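Local coordinates for protein putative NADH-depentdent flavin oxidoreductase (Cupriavidus metallidurans, PDB 5OCS) that is an Old Yellow Enzyme-type ene-reductase, an FMN-containing flavoprotein that probably uses NADPH or NADH as its electron donor, at residues Q119-P133 and A139-A151. Residues are numbered along the deposited sequence; the frame is centred on the assembly and turned at random.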
# COMPACT_ATOMS: atom_id res chain seq x y z
N GLN D 119 0.69 30.01 9.26
CA GLN D 119 1.98 30.27 9.83
C GLN D 119 1.97 30.05 11.33
O GLN D 119 1.02 30.47 12.01
CB GLN D 119 2.43 31.70 9.55
CG GLN D 119 3.91 31.93 9.77
CD GLN D 119 4.33 33.40 9.64
OE1 GLN D 119 3.78 34.29 10.33
NE2 GLN D 119 5.31 33.65 8.79
N ILE D 120 3.02 29.40 11.83
CA ILE D 120 3.32 29.32 13.24
C ILE D 120 4.37 30.40 13.50
O ILE D 120 5.46 30.38 12.92
CB ILE D 120 3.85 27.93 13.65
CG1 ILE D 120 2.96 26.81 13.08
CG2 ILE D 120 3.93 27.84 15.18
CD1 ILE D 120 3.51 25.39 13.28
N ARG D 121 4.06 31.34 14.39
CA ARG D 121 4.99 32.45 14.63
C ARG D 121 6.27 31.94 15.30
O ARG D 121 6.22 30.96 16.04
CB ARG D 121 4.36 33.53 15.55
CG ARG D 121 3.08 34.19 15.04
CD ARG D 121 2.54 35.18 16.09
NE ARG D 121 3.65 35.90 16.72
CZ ARG D 121 4.16 37.08 16.33
NH1 ARG D 121 3.63 37.79 15.33
NH2 ARG D 121 5.20 37.58 16.99
N PRO D 122 7.42 32.64 15.12
CA PRO D 122 8.65 32.21 15.80
C PRO D 122 8.53 32.03 17.32
O PRO D 122 9.19 31.14 17.89
CB PRO D 122 9.65 33.31 15.45
CG PRO D 122 9.13 33.91 14.20
CD PRO D 122 7.64 33.83 14.29
N ASP D 123 7.68 32.85 17.95
CA ASP D 123 7.46 32.84 19.42
C ASP D 123 6.35 31.90 19.94
O ASP D 123 6.11 31.85 21.15
CB ASP D 123 7.21 34.28 19.93
CG ASP D 123 5.94 34.92 19.34
OD1 ASP D 123 5.00 34.23 18.90
OD2 ASP D 123 5.87 36.17 19.33
N GLN D 124 5.67 31.19 19.04
CA GLN D 124 4.67 30.18 19.41
C GLN D 124 5.33 28.80 19.54
O GLN D 124 6.46 28.62 19.04
CB GLN D 124 3.58 30.11 18.34
CG GLN D 124 2.65 31.30 18.33
CD GLN D 124 1.58 31.21 17.24
OE1 GLN D 124 1.85 30.78 16.11
NE2 GLN D 124 0.36 31.63 17.57
N PRO D 125 4.63 27.83 20.20
CA PRO D 125 5.16 26.47 20.29
C PRO D 125 5.31 25.87 18.89
O PRO D 125 4.42 26.05 18.05
CB PRO D 125 4.10 25.70 21.11
CG PRO D 125 3.31 26.75 21.81
CD PRO D 125 3.32 27.93 20.88
N ARG D 126 6.45 25.24 18.66
CA ARG D 126 6.81 24.61 17.37
C ARG D 126 7.25 25.56 16.27
O ARG D 126 7.76 25.09 15.28
CB ARG D 126 5.68 23.68 16.85
CG ARG D 126 5.27 22.57 17.83
CD ARG D 126 4.02 21.80 17.38
NE ARG D 126 2.93 22.76 17.28
CZ ARG D 126 2.26 23.10 16.17
NH1 ARG D 126 2.44 22.49 15.01
NH2 ARG D 126 1.36 24.07 16.26
N GLY D 127 7.09 26.88 16.45
CA GLY D 127 7.38 27.87 15.41
C GLY D 127 8.85 28.24 15.36
O GLY D 127 9.60 27.96 16.28
N TRP D 128 9.25 28.85 14.26
CA TRP D 128 10.64 29.33 14.11
C TRP D 128 10.81 30.45 13.14
O TRP D 128 9.96 30.68 12.28
CB TRP D 128 11.59 28.20 13.75
CG TRP D 128 11.38 27.55 12.38
CD1 TRP D 128 11.90 27.96 11.20
CD2 TRP D 128 10.59 26.39 12.08
NE1 TRP D 128 11.51 27.13 10.18
CE2 TRP D 128 10.71 26.15 10.71
CE3 TRP D 128 9.83 25.50 12.86
CZ2 TRP D 128 10.10 25.06 10.10
CZ3 TRP D 128 9.20 24.44 12.24
CH2 TRP D 128 9.36 24.22 10.88
N GLN D 129 11.91 31.19 13.30
CA GLN D 129 12.23 32.27 12.36
C GLN D 129 12.56 31.71 10.96
O GLN D 129 13.39 30.79 10.84
CB GLN D 129 13.40 33.12 12.85
CG GLN D 129 13.65 34.34 11.95
CD GLN D 129 12.44 35.29 11.96
OE1 GLN D 129 12.12 35.86 13.00
NE2 GLN D 129 11.73 35.43 10.81
N THR D 130 11.91 32.27 9.93
CA THR D 130 12.08 31.85 8.53
C THR D 130 13.06 32.78 7.82
O THR D 130 13.33 33.89 8.28
CB THR D 130 10.72 31.82 7.82
OG1 THR D 130 10.16 33.16 7.79
CG2 THR D 130 9.78 30.88 8.54
N PHE D 131 13.59 32.32 6.70
CA PHE D 131 14.59 33.01 5.93
C PHE D 131 14.17 33.07 4.47
O PHE D 131 13.48 32.16 3.96
CB PHE D 131 15.95 32.27 6.08
CG PHE D 131 16.44 32.27 7.50
CD1 PHE D 131 17.03 33.42 8.03
CD2 PHE D 131 16.17 31.21 8.35
CE1 PHE D 131 17.43 33.46 9.37
CE2 PHE D 131 16.56 31.23 9.68
CZ PHE D 131 17.20 32.37 10.20
N ALA D 132 14.62 34.13 3.80
CA ALA D 132 14.20 34.42 2.44
C ALA D 132 15.16 35.37 1.75
O ALA D 132 16.02 36.00 2.41
CB ALA D 132 12.79 35.02 2.45
N PRO D 133 14.98 35.54 0.43
CA PRO D 133 15.86 36.53 -0.19
C PRO D 133 15.64 37.95 0.36
O PRO D 133 16.59 38.73 0.47
CB PRO D 133 15.50 36.46 -1.67
CG PRO D 133 14.20 35.74 -1.74
CD PRO D 133 14.25 34.76 -0.59
N ALA D 139 2.14 36.51 2.67
CA ALA D 139 0.81 37.15 2.79
C ALA D 139 0.88 38.26 3.81
O ALA D 139 1.62 38.17 4.80
CB ALA D 139 -0.24 36.13 3.21
N ALA D 140 0.07 39.29 3.62
CA ALA D 140 0.00 40.39 4.58
C ALA D 140 -0.38 39.90 5.96
O ALA D 140 -1.26 39.04 6.09
CB ALA D 140 -0.98 41.45 4.11
N GLY D 141 0.29 40.43 6.97
CA GLY D 141 0.02 40.16 8.37
C GLY D 141 0.78 38.97 8.95
O GLY D 141 0.74 38.76 10.16
N GLU D 142 1.44 38.20 8.10
CA GLU D 142 2.35 37.15 8.56
C GLU D 142 3.62 37.76 9.11
O GLU D 142 4.03 38.86 8.70
CB GLU D 142 2.73 36.22 7.42
CG GLU D 142 1.54 35.47 6.89
CD GLU D 142 1.90 34.42 5.87
OE1 GLU D 142 2.86 34.59 5.09
OE2 GLU D 142 1.13 33.46 5.82
N VAL D 143 4.32 37.00 9.93
CA VAL D 143 5.62 37.42 10.41
C VAL D 143 6.62 37.33 9.25
O VAL D 143 6.79 36.26 8.67
CB VAL D 143 6.12 36.53 11.55
CG1 VAL D 143 7.55 36.90 11.91
CG2 VAL D 143 5.16 36.66 12.74
N PRO D 144 7.28 38.44 8.90
CA PRO D 144 8.16 38.37 7.76
C PRO D 144 9.38 37.49 7.99
O PRO D 144 9.87 37.37 9.12
CB PRO D 144 8.59 39.83 7.54
CG PRO D 144 7.62 40.67 8.29
CD PRO D 144 7.13 39.82 9.42
N PRO D 145 9.93 36.95 6.90
CA PRO D 145 11.18 36.25 7.01
C PRO D 145 12.33 37.24 7.21
O PRO D 145 12.19 38.44 6.90
CB PRO D 145 11.31 35.57 5.66
CG PRO D 145 10.66 36.52 4.72
CD PRO D 145 9.51 37.08 5.49
N ALA D 146 13.44 36.73 7.75
CA ALA D 146 14.72 37.47 7.72
C ALA D 146 15.33 37.42 6.32
O ALA D 146 15.30 36.37 5.67
CB ALA D 146 15.69 36.87 8.72
N ALA D 147 15.86 38.55 5.85
CA ALA D 147 16.52 38.62 4.57
C ALA D 147 17.87 37.96 4.74
O ALA D 147 18.62 38.32 5.62
CB ALA D 147 16.70 40.05 4.12
N LEU D 148 18.18 37.01 3.87
CA LEU D 148 19.41 36.26 4.02
C LEU D 148 20.65 37.14 3.74
O LEU D 148 20.66 37.93 2.80
CB LEU D 148 19.43 35.09 3.07
CG LEU D 148 18.54 33.93 3.52
CD1 LEU D 148 18.05 33.12 2.33
CD2 LEU D 148 19.30 33.08 4.52
N ASP D 149 21.69 36.93 4.54
CA ASP D 149 23.02 37.51 4.25
C ASP D 149 23.96 36.47 3.65
O ASP D 149 23.57 35.30 3.38
CB ASP D 149 23.58 38.18 5.51
CG ASP D 149 23.77 37.23 6.67
OD1 ASP D 149 23.79 35.99 6.51
OD2 ASP D 149 23.95 37.74 7.77
N LYS D 150 25.19 36.90 3.37
CA LYS D 150 26.19 36.03 2.78
C LYS D 150 26.35 34.76 3.60
O LYS D 150 26.35 33.66 3.03
CB LYS D 150 27.55 36.78 2.58
CG LYS D 150 27.82 37.26 1.15
CD LYS D 150 27.07 38.54 0.73
CE LYS D 150 27.11 38.81 -0.80
NZ LYS D 150 25.81 39.29 -1.40
N ALA D 151 26.44 34.88 4.91
CA ALA D 151 26.58 33.67 5.76
C ALA D 151 25.35 32.75 5.65
O ALA D 151 25.48 31.52 5.61
CB ALA D 151 26.79 34.06 7.19
O HOH W 1 7.66 34.54 6.58
O HOH W 2 8.67 33.80 10.07
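Strands 131-132 and 146-147 pair in parallel, and three backbone bonds zip the tight end of the contact: A146 N to T130 O, A132 N to A146 O, and L148 N to A132 O (2.8 Å). A132 and P145 press together closely, CB to CG 3.5 Å. On the side of the pair where F131 and A146 project, the ring of F131 meets A146 CB obliquely, CD1 to CB 3.8 Å, and L148 CD2 lies against F131 CB.

Farther along, Q119 reads the backbone of V143 through both ends of its amide. OE1 accepts from V143 N at 2.8 Å and NE2 donates to V143 O at 3.0 Å, each bond lying on a carbonyl lone pair. With CG anti to the backbone N (chi1 -164°) and the chain extended, the amide reaches V143 and is fixed in rotation by the paired bonds.

The contact opens toward solvent beyond V143, where R121 and D123 are exposed: V143 CG1 meets P122 CD tip to tip at 3.9 Å, while CG2 sits over one face of the R121 guanidinium, whose edge grips D123 in a salt bridge. Two waters bridge T130 OG1 to V143 O, one link being weak, and Q129 NE2 makes a weak bond to P144 O.

The pair belongs to the excursion between barrel strands 96-102 and 175-179 of this TIM barrel. A132 and P133 rest on helix 184-189, L148 packs on F188 and on helix 150-169, and R196 NH1 bonds the carbonyls of P133 and L148, linking the two segments just past their strands.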